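Local coordinates for cytochrome c' (Rubrivivax gelatinosus, PDB 2J8W), which carries a covalently bound high-spin heme c with no sixth ligand and has electron transfer activity, although its exact function is not known, at residues G81-A85 with C122-F126; V26-Q31 with I108-V112; H22-V26 with N44-V48. The contacts are given in a common frame with arbitrary orientation. Residue numbers count along the deposited sequence, not the author numbering.

Interaction 1 (G81-A85 with C122-F126). With HEC (heme c), chain C.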
loop_
_atom_site.group_PDB
_atom_site.type_symbol
_atom_site.label_atom_id
_atom_site.label_comp_id
_atom_site.label_asym_id
_atom_site.label_seq_id
_atom_site.Cartn_x
_atom_site.Cartn_y
_atom_site.Cartn_z
ATOM N N GLY A 81 20.014 4.445 15.306
ATOM C CA GLY A 81 20.506 3.811 14.108
ATOM C C GLY A 81 19.352 3.580 13.152
ATOM O O GLY A 81 19.470 3.831 11.927
ATOM N N PHE A 82 18.224 3.114 13.693
ATOM C CA PHE A 82 17.044 2.865 12.858
ATOM C C PHE A 82 16.541 4.168 12.247
ATOM O O PHE A 82 16.189 4.221 11.033
ATOM C CB PHE A 82 15.933 2.193 13.665
ATOM C CG PHE A 82 14.837 1.619 12.795
ATOM C CD1 PHE A 82 15.114 0.577 11.952
ATOM C CD2 PHE A 82 13.548 2.099 12.867
ATOM C CE1 PHE A 82 14.125 0.040 11.134
ATOM C CE2 PHE A 82 12.539 1.554 12.036
ATOM C CZ PHE A 82 12.843 0.526 11.218
ATOM N N LYS A 83 16.493 5.236 13.029
ATOM C CA LYS A 83 16.032 6.558 12.537
ATOM C C LYS A 83 16.973 7.093 11.461
ATOM O O LYS A 83 16.510 7.680 10.448
ATOM C CB LYS A 83 15.933 7.561 13.706
ATOM C CG LYS A 83 15.661 8.989 13.310
ATOM C CD LYS A 83 14.252 9.250 12.893
ATOM C CE LYS A 83 14.025 10.738 12.658
ATOM N NZ LYS A 83 14.759 11.595 13.641
ATOM N N ALA A 84 18.276 6.889 11.633
ATOM C CA ALA A 84 19.246 7.342 10.622
ATOM C C ALA A 84 18.999 6.594 9.320
ATOM O O ALA A 84 19.035 7.174 8.211
ATOM C CB ALA A 84 20.715 7.156 11.112
ATOM N N ALA A 85 18.749 5.303 9.453
ATOM C CA ALA A 85 18.436 4.494 8.275
ATOM C C ALA A 85 17.149 4.937 7.553
ATOM O O ALA A 85 17.081 5.000 6.320
ATOM C CB ALA A 85 18.367 2.990 8.659
ATOM N N CYS A 122 19.432 -0.397 5.487
ATOM C CA CYS A 122 18.554 -0.660 6.620
ATOM C C CYS A 122 18.449 -2.155 6.849
ATOM O O CYS A 122 18.604 -2.626 7.977
ATOM C CB CYS A 122 17.166 -0.075 6.429
ATOM S SG CYS A 122 16.245 -0.303 7.927
ATOM N N HIS A 123 18.233 -2.941 5.809
ATOM C CA HIS A 123 18.046 -4.379 6.004
ATOM C C HIS A 123 19.254 -5.050 6.643
ATOM O O HIS A 123 19.117 -5.936 7.525
ATOM C CB HIS A 123 17.767 -5.078 4.682
ATOM C CG HIS A 123 16.405 -4.763 4.151
ATOM N ND1 HIS A 123 15.939 -5.307 2.990
ATOM C CD2 HIS A 123 15.402 -4.019 4.667
ATOM C CE1 HIS A 123 14.706 -4.859 2.765
ATOM N NE2 HIS A 123 14.353 -4.059 3.759
ATOM N N ASP A 124 20.437 -4.627 6.201
ATOM C CA ASP A 124 21.692 -5.202 6.754
ATOM C C ASP A 124 21.722 -5.110 8.260
ATOM O O ASP A 124 22.227 -6.026 8.917
ATOM C CB ASP A 124 22.893 -4.470 6.153
ATOM C CG ASP A 124 23.194 -4.888 4.723
ATOM O OD1 ASP A 124 22.607 -5.888 4.248
ATOM O OD2 ASP A 124 24.071 -4.240 4.090
ATOM N N LYS A 125 21.273 -3.999 8.821
ATOM C CA LYS A 125 21.352 -3.783 10.287
ATOM C C LYS A 125 20.087 -4.197 11.025
ATOM O O LYS A 125 20.147 -4.490 12.224
ATOM C CB LYS A 125 21.672 -2.321 10.585
ATOM N N PHE A 126 18.924 -4.173 10.353
ATOM C CA PHE A 126 17.637 -4.244 11.048
ATOM C C PHE A 126 16.603 -5.286 10.601
ATOM O O PHE A 126 15.544 -5.414 11.228
ATOM C CB PHE A 126 16.970 -2.862 11.037
ATOM C CG PHE A 126 17.791 -1.812 11.653
ATOM C CD1 PHE A 126 17.922 -1.772 13.048
ATOM C CD2 PHE A 126 18.474 -0.858 10.907
ATOM C CE1 PHE A 126 18.700 -0.820 13.661
ATOM C CE2 PHE A 126 19.234 0.121 11.530
ATOM C CZ PHE A 126 19.373 0.113 12.918
HETATM FE FE HEC C . 12.419 -3.129 4.000
HETATM C CHA HEC C . 10.711 -5.786 5.346
HETATM C CHB HEC C . 11.486 -4.092 0.905
HETATM C CHC HEC C . 13.415 -0.089 2.732
HETATM C CHD HEC C . 13.246 -2.066 7.140
HETATM N NA HEC C . 11.292 -4.629 3.285
HETATM C C1A HEC C . 10.709 -5.679 3.974
HETATM C C2A HEC C . 10.105 -6.608 3.056
HETATM C C3A HEC C . 10.322 -6.137 1.815
HETATM C C4A HEC C . 11.050 -4.888 1.948
HETATM C CMA HEC C . 9.856 -6.714 0.478
HETATM C CAA HEC C . 9.378 -7.892 3.446
HETATM C CBA HEC C . 7.916 -7.646 3.722
HETATM C CGA HEC C . 7.227 -9.027 3.950
HETATM O O1A HEC C . 7.809 -10.124 3.681
HETATM O O2A HEC C . 6.057 -9.137 4.434
HETATM N NB HEC C . 12.403 -2.206 2.160
HETATM C C1B HEC C . 12.108 -2.877 1.016
HETATM C C2B HEC C . 12.477 -2.044 -0.103
HETATM C C3B HEC C . 12.999 -0.917 0.397
HETATM C C4B HEC C . 12.955 -0.999 1.838
HETATM C CMB HEC C . 12.343 -2.405 -1.591
HETATM C CAB HEC C . 13.521 0.297 -0.354
HETATM C CBB HEC C . 12.788 0.816 -1.464
HETATM N NC HEC C . 13.114 -1.441 4.765
HETATM C C1C HEC C . 13.529 -0.301 4.090
HETATM C C2C HEC C . 14.160 0.645 4.977
HETATM C C3C HEC C . 14.105 0.103 6.219
HETATM C C4C HEC C . 13.486 -1.214 6.103
HETATM C CMC HEC C . 14.714 2.004 4.548
HETATM C CAC HEC C . 14.621 0.706 7.565
HETATM C CBC HEC C . 14.779 2.075 7.703
HETATM N ND HEC C . 12.034 -3.797 5.906
HETATM C C1D HEC C . 12.548 -3.221 7.070
HETATM C C2D HEC C . 12.203 -4.050 8.203
HETATM C C3D HEC C . 11.429 -5.156 7.668
HETATM C C4D HEC C . 11.345 -4.953 6.227
HETATM C CMD HEC C . 12.576 -3.804 9.651
HETATM C CAD HEC C . 10.770 -6.267 8.434
HETATM C CBD HEC C . 9.319 -5.861 8.744
HETATM C CGD HEC C . 8.656 -6.937 9.592
HETATM O O1D HEC C . 7.999 -6.564 10.592
HETATM O O2D HEC C . 8.734 -8.167 9.237
#
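Phe126 is the bump and the first turn of helix 79-102 the hollow: the Phe126 ring lies against the backbone at Gly81, where Phe126 CZ comes 3.5 Å from Gly81 C and 3.3 Å from Phe82 N. With no side chain at Gly81 the ring tip can come this close; an ideal CB there would sit only 3.4 Å from Phe126 CZ. Phe82 CB lies over one face of the Phe126 ring in a CH-pi contact, and the two phenylalanines meet T-shaped, the edge of Phe82 toward the face of Phe126, centroids 5.1 Å apart. One turn along, Ala85 CB fits against Cys122 CB at 4.0 Å. Cys122 SG lies 3.9 Å from Phe82 CE1, an oblique sulfur-aromatic contact, and is joined to heme CAC (1.9 Å) in one of the two thioether links of c-type heme, the other being from Cys119; His123 NE2 is the axial ligand of FE at 2.2 Å. The segments run nearly antiparallel (local axes at 166°) beneath helix 74-77, whose Val75 touches both phenylalanines, while Phe59 packs edge-to-face with Phe82.

Interaction 2 (V26-Q31 with I108-V112); sequences VAAMAQ and IKAAV
Ala30, Val112 and Lys109 bury the most surface where the end of helix 5-30 crosses the early part of helix 105-126. Residues 26-30 and 108-112 are both alpha-helical, and Gln31 N bonds Ala27 O at 2.8 Å; the local axes approach to 9.5 Å at a signed crossing angle of -122°. CA atoms pair most closely as Ala30 with Lys109 (5.1 Å) and Ala27 with Val112 (6.3 Å). Ala30 points its CB at the partner helix, and the small methyl allows the tight approach: Ala30 CB lies 4.1 Å from Lys109 CG and 4.2 Å from Val112 CG2. Val112, chi1 t, spreads its two methyls over the other helix, CG1 reaching Ala27 CB at 4.1 Å and CG2 Val26 CG1 at 3.7 Å. In the four-helix bundle of cytochrome c' this joins the first and last long helices near the end where helix 5-30 gives way to the loop before helix 38-52. Val26, also chi1 t, adds CG1 against Ile108 CG2 at 3.9 Å; Ile108 (m, t) also touches Phe36 and Ala99, and Val112 touches Leu96 of helix 79-102. Lys109 leaves its CA sideways but is extended, t at all four chi angles, so that its ammonium NZ donates a 2.8 Å hydrogen bond to Ala30 O, a carbonyl in the last turn of helix 5-30. Gln31, chi1 m, points away, its OE1 hydrogen-bonded to Lys33 NZ.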
loop_
_atom_site.group_PDB
_atom_site.type_symbol
_atom_site.label_atom_id
_atom_site.label_comp_id
_atom_site.label_asym_id
_atom_site.label_seq_id
_atom_site.Cartn_x
_atom_site.Cartn_y
_atom_site.Cartn_z
ATOM N N VAL A 26 10.315 0.325 -11.559
ATOM C CA VAL A 26 11.195 1.430 -11.937
ATOM C C VAL A 26 12.604 0.915 -12.170
ATOM O O VAL A 26 13.272 1.295 -13.139
ATOM C CB VAL A 26 11.166 2.568 -10.888
ATOM C CG1 VAL A 26 11.986 3.768 -11.358
ATOM C CG2 VAL A 26 9.709 3.003 -10.589
ATOM N N ALA A 27 13.084 0.075 -11.266
ATOM C CA ALA A 27 14.422 -0.490 -11.371
ATOM C C ALA A 27 14.571 -1.265 -12.666
ATOM O O ALA A 27 15.627 -1.229 -13.269
ATOM C CB ALA A 27 14.740 -1.347 -10.142
ATOM N N ALA A 28 13.536 -1.994 -13.071
ATOM C CA ALA A 28 13.610 -2.754 -14.329
ATOM C C ALA A 28 13.870 -1.849 -15.515
ATOM O O ALA A 28 14.625 -2.190 -16.429
ATOM C CB ALA A 28 12.389 -3.602 -14.517
ATOM N N MET A 29 13.238 -0.680 -15.524
ATOM C CA MET A 29 13.513 0.293 -16.582
ATOM C C MET A 29 14.951 0.866 -16.446
ATOM O O MET A 29 15.681 0.974 -17.421
ATOM C CB MET A 29 12.510 1.431 -16.571
ATOM C CG MET A 29 11.161 1.007 -17.050
ATOM S SD MET A 29 9.999 2.405 -17.010
ATOM C CE MET A 29 8.510 1.624 -17.770
ATOM N N ALA A 30 15.373 1.178 -15.228
ATOM C CA ALA A 30 16.698 1.751 -15.010
ATOM C C ALA A 30 17.771 0.774 -15.454
ATOM O O ALA A 30 18.811 1.204 -15.974
ATOM C CB ALA A 30 16.904 2.136 -13.555
ATOM N N GLN A 31 17.536 -0.525 -15.259
ATOM C CA GLN A 31 18.491 -1.578 -15.612
ATOM C C GLN A 31 18.404 -1.941 -17.078
ATOM O O GLN A 31 19.167 -2.772 -17.576
ATOM C CB GLN A 31 18.187 -2.815 -14.832
ATOM C CG GLN A 31 18.421 -2.734 -13.422
ATOM C CD GLN A 31 17.729 -3.850 -12.681
ATOM O OE1 GLN A 31 17.261 -4.829 -13.280
ATOM N NE2 GLN A 31 17.662 -3.722 -11.375
ATOM N N ILE A 108 16.657 9.454 -12.918
ATOM C CA ILE A 108 15.900 8.334 -12.356
ATOM C C ILE A 108 16.819 7.196 -11.985
ATOM O O ILE A 108 16.733 6.635 -10.890
ATOM C CB ILE A 108 14.808 7.862 -13.339
ATOM C CG1 ILE A 108 13.713 8.944 -13.482
ATOM C CG2 ILE A 108 14.190 6.530 -12.906
ATOM C CD1 ILE A 108 12.782 8.716 -14.643
ATOM N N LYS A 109 17.710 6.862 -12.900
ATOM C CA LYS A 109 18.636 5.774 -12.627
ATOM C C LYS A 109 19.530 6.052 -11.402
ATOM O O LYS A 109 19.733 5.169 -10.548
ATOM C CB LYS A 109 19.477 5.449 -13.862
ATOM C CG LYS A 109 20.414 4.279 -13.669
ATOM C CD LYS A 109 20.898 3.685 -14.965
ATOM C CE LYS A 109 21.709 2.450 -14.717
ATOM N NZ LYS A 109 21.613 1.613 -16.057
ATOM N N ALA A 110 20.033 7.284 -11.288
ATOM C CA ALA A 110 20.885 7.634 -10.162
ATOM C C ALA A 110 20.075 7.481 -8.858
ATOM O O ALA A 110 20.545 6.974 -7.853
ATOM C CB ALA A 110 21.436 9.044 -10.284
ATOM N N ALA A 111 18.835 7.947 -8.883
ATOM C CA ALA A 111 17.976 7.915 -7.691
ATOM C C ALA A 111 17.540 6.488 -7.363
ATOM O O ALA A 111 17.384 6.137 -6.196
ATOM C CB ALA A 111 16.797 8.817 -7.861
ATOM N N VAL A 112 17.362 5.638 -8.375
ATOM C CA VAL A 112 17.102 4.213 -8.120
ATOM C C VAL A 112 18.280 3.603 -7.368
ATOM O O VAL A 112 18.109 2.853 -6.399
ATOM C CB VAL A 112 16.815 3.458 -9.417
ATOM C CG1 VAL A 112 16.960 1.936 -9.246
ATOM C CG2 VAL A 112 15.446 3.814 -9.946
#

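Interaction 3 (H22-V26 with N44-V48); sequences HFGRV and NIALV
Two alpha-helical segments, 22-26 and 44-48, cross at a signed angle of -144° with axes 8.6 Å apart; CA atoms lie nearest for His22 and Asn44 (5.5 Å) and for Phe23 and Val48 (6.2 Å). His22 (chi1 m, chi2 -78°) and Asn44 (chi1 m, chi2 -54°) face each other, so that His22 ND1 donates to Asn44 OD1 at 2.8 Å, nearly straight at 171°. Leu47 (m, t) lays CD1 over the imidazole face, 3.7 Å from its centroid, a CH-pi contact. This pairs the first two helices of the cytochrome c' four-helix bundle beside the subunit interface: His22 NE2 is hydrogen-bonded to Tyr11 OH of the second subunit. Val48, chi1 t, sets CG2 3.4 Å from Phe23 N; Phe23 CB leaves sideways, and with chi1 t its side chain comes to about 4 Å (nearest atoms) from the heme. Val26, t, places CG2 3.6 Å from Asn44 CB and 3.8 Å from Ile45 CG1. Arg25, chi1 m then extended, bonds Asn21 OD1 through NH2; Arg25 NH1 and Asn44 ND2 each donate to one water at 3.0 Å.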
loop_
_atom_site.group_PDB
_atom_site.type_symbol
_atom_site.label_atom_id
_atom_site.label_comp_id
_atom_site.label_asym_id
_atom_site.label_seq_id
_atom_site.Cartn_x
_atom_site.Cartn_y
_atom_site.Cartn_z
ATOM N N HIS A 22 6.472 -1.844 -6.757
ATOM C CA HIS A 22 6.485 -0.669 -7.622
ATOM C C HIS A 22 7.883 -0.125 -7.843
ATOM O O HIS A 22 8.204 0.297 -8.955
ATOM C CB HIS A 22 5.484 0.366 -7.078
ATOM C CG HIS A 22 4.084 -0.068 -7.291
ATOM N ND1 HIS A 22 3.469 0.049 -8.525
ATOM C CD2 HIS A 22 3.232 -0.770 -6.516
ATOM C CE1 HIS A 22 2.273 -0.528 -8.458
ATOM N NE2 HIS A 22 2.101 -1.024 -7.246
ATOM N N PHE A 23 8.733 -0.174 -6.805
ATOM C CA PHE A 23 10.116 0.207 -6.991
ATOM C C PHE A 23 10.805 -0.713 -7.997
ATOM O O PHE A 23 11.573 -0.264 -8.831
ATOM C CB PHE A 23 10.860 0.226 -5.656
ATOM C CG PHE A 23 12.285 0.664 -5.762
ATOM C CD1 PHE A 23 12.613 1.946 -6.070
ATOM C CD2 PHE A 23 13.321 -0.210 -5.507
ATOM C CE1 PHE A 23 13.904 2.356 -6.194
ATOM C CE2 PHE A 23 14.632 0.197 -5.617
ATOM C CZ PHE A 23 14.914 1.466 -5.941
ATOM N N GLY A 24 10.485 -2.005 -7.918
ATOM C CA GLY A 24 11.064 -2.949 -8.842
ATOM C C GLY A 24 10.727 -2.671 -10.293
ATOM O O GLY A 24 11.534 -2.916 -11.185
ATOM N N ARG A 25 9.531 -2.136 -10.547
ATOM C CA ARG A 25 9.157 -1.764 -11.906
ATOM C C ARG A 25 10.039 -0.642 -12.428
ATOM O O ARG A 25 10.483 -0.649 -13.584
ATOM C CB ARG A 25 7.685 -1.339 -11.955
ATOM C CG ARG A 25 6.736 -2.440 -11.575
ATOM C CD ARG A 25 5.295 -1.984 -11.668
ATOM N NE ARG A 25 4.403 -2.793 -10.831
ATOM C CZ ARG A 25 3.088 -2.865 -10.987
ATOM N NH1 ARG A 25 2.500 -2.111 -11.885
ATOM N NH2 ARG A 25 2.363 -3.631 -10.191
ATOM N N VAL A 26 10.315 0.325 -11.559
ATOM C CA VAL A 26 11.195 1.430 -11.937
ATOM C C VAL A 26 12.604 0.915 -12.170
ATOM O O VAL A 26 13.272 1.295 -13.139
ATOM C CB VAL A 26 11.166 2.568 -10.888
ATOM C CG1 VAL A 26 11.986 3.768 -11.358
ATOM C CG2 VAL A 26 9.709 3.003 -10.589
ATOM N N ASN A 44 4.842 4.928 -11.193
ATOM C CA ASN A 44 5.368 4.000 -10.205
ATOM C C ASN A 44 6.187 4.722 -9.149
ATOM O O ASN A 44 6.111 4.371 -7.972
ATOM C CB ASN A 44 6.130 2.864 -10.885
ATOM C CG ASN A 44 5.201 1.878 -11.517
ATOM O OD1 ASN A 44 4.307 1.362 -10.850
ATOM N ND2 ASN A 44 5.394 1.584 -12.802
ATOM N N ILE A 45 6.957 5.726 -9.544
ATOM C CA ILE A 45 7.674 6.542 -8.591
ATOM C C ILE A 45 6.759 7.277 -7.625
ATOM O O ILE A 45 7.004 7.308 -6.429
ATOM C CB ILE A 45 8.634 7.514 -9.306
ATOM C CG1 ILE A 45 9.805 6.732 -9.897
ATOM C CG2 ILE A 45 9.127 8.566 -8.366
ATOM C CD1 ILE A 45 10.668 7.612 -10.848
ATOM N N ALA A 46 5.671 7.816 -8.158
ATOM C CA ALA A 46 4.716 8.526 -7.316
ATOM C C ALA A 46 4.128 7.584 -6.269
ATOM O O ALA A 46 3.940 7.963 -5.106
ATOM C CB ALA A 46 3.626 9.176 -8.145
ATOM N N LEU A 47 3.833 6.350 -6.666
ATOM C CA LEU A 47 3.328 5.359 -5.729
ATOM C C LEU A 47 4.387 4.992 -4.686
ATOM O O LEU A 47 4.076 4.919 -3.510
ATOM C CB LEU A 47 2.874 4.058 -6.445
ATOM C CG LEU A 47 1.513 4.016 -7.135
ATOM C CD1 LEU A 47 1.278 2.813 -8.033
ATOM C CD2 LEU A 47 0.430 4.036 -6.057
ATOM N N VAL A 48 5.623 4.777 -5.121
ATOM C CA VAL A 48 6.705 4.521 -4.162
ATOM C C VAL A 48 6.790 5.650 -3.161
ATOM O O VAL A 48 6.902 5.433 -1.974
ATOM C CB VAL A 48 8.046 4.277 -4.891
ATOM C CG1 VAL A 48 9.189 4.273 -3.899
ATOM C CG2 VAL A 48 7.998 2.973 -5.688
HETATM O O HOH W 1 3.459 -0.283 -14.018
#

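In the fold
From the N terminus, helix 5-30 first meets helix 38-52 in interaction 3, which closes the short loop between these neighbours. The end of helix 5-30 waits much longer for its partner in interaction 2, 108-112 on helix 105-126, so the two contacts cross along the chain. They share Val26 and touch directly, Val112 O lying 3.5 Å from Phe23 CZ, so the two contacts adjoin. Interaction 1 closes after interaction 3 in series and crosses interaction 2, joining the start of helix 79-102 to the end of helix 105-126. Interactions 1 and 2 do not touch, their centres about 23 Å apart, but both use helix 105-126, which joins them.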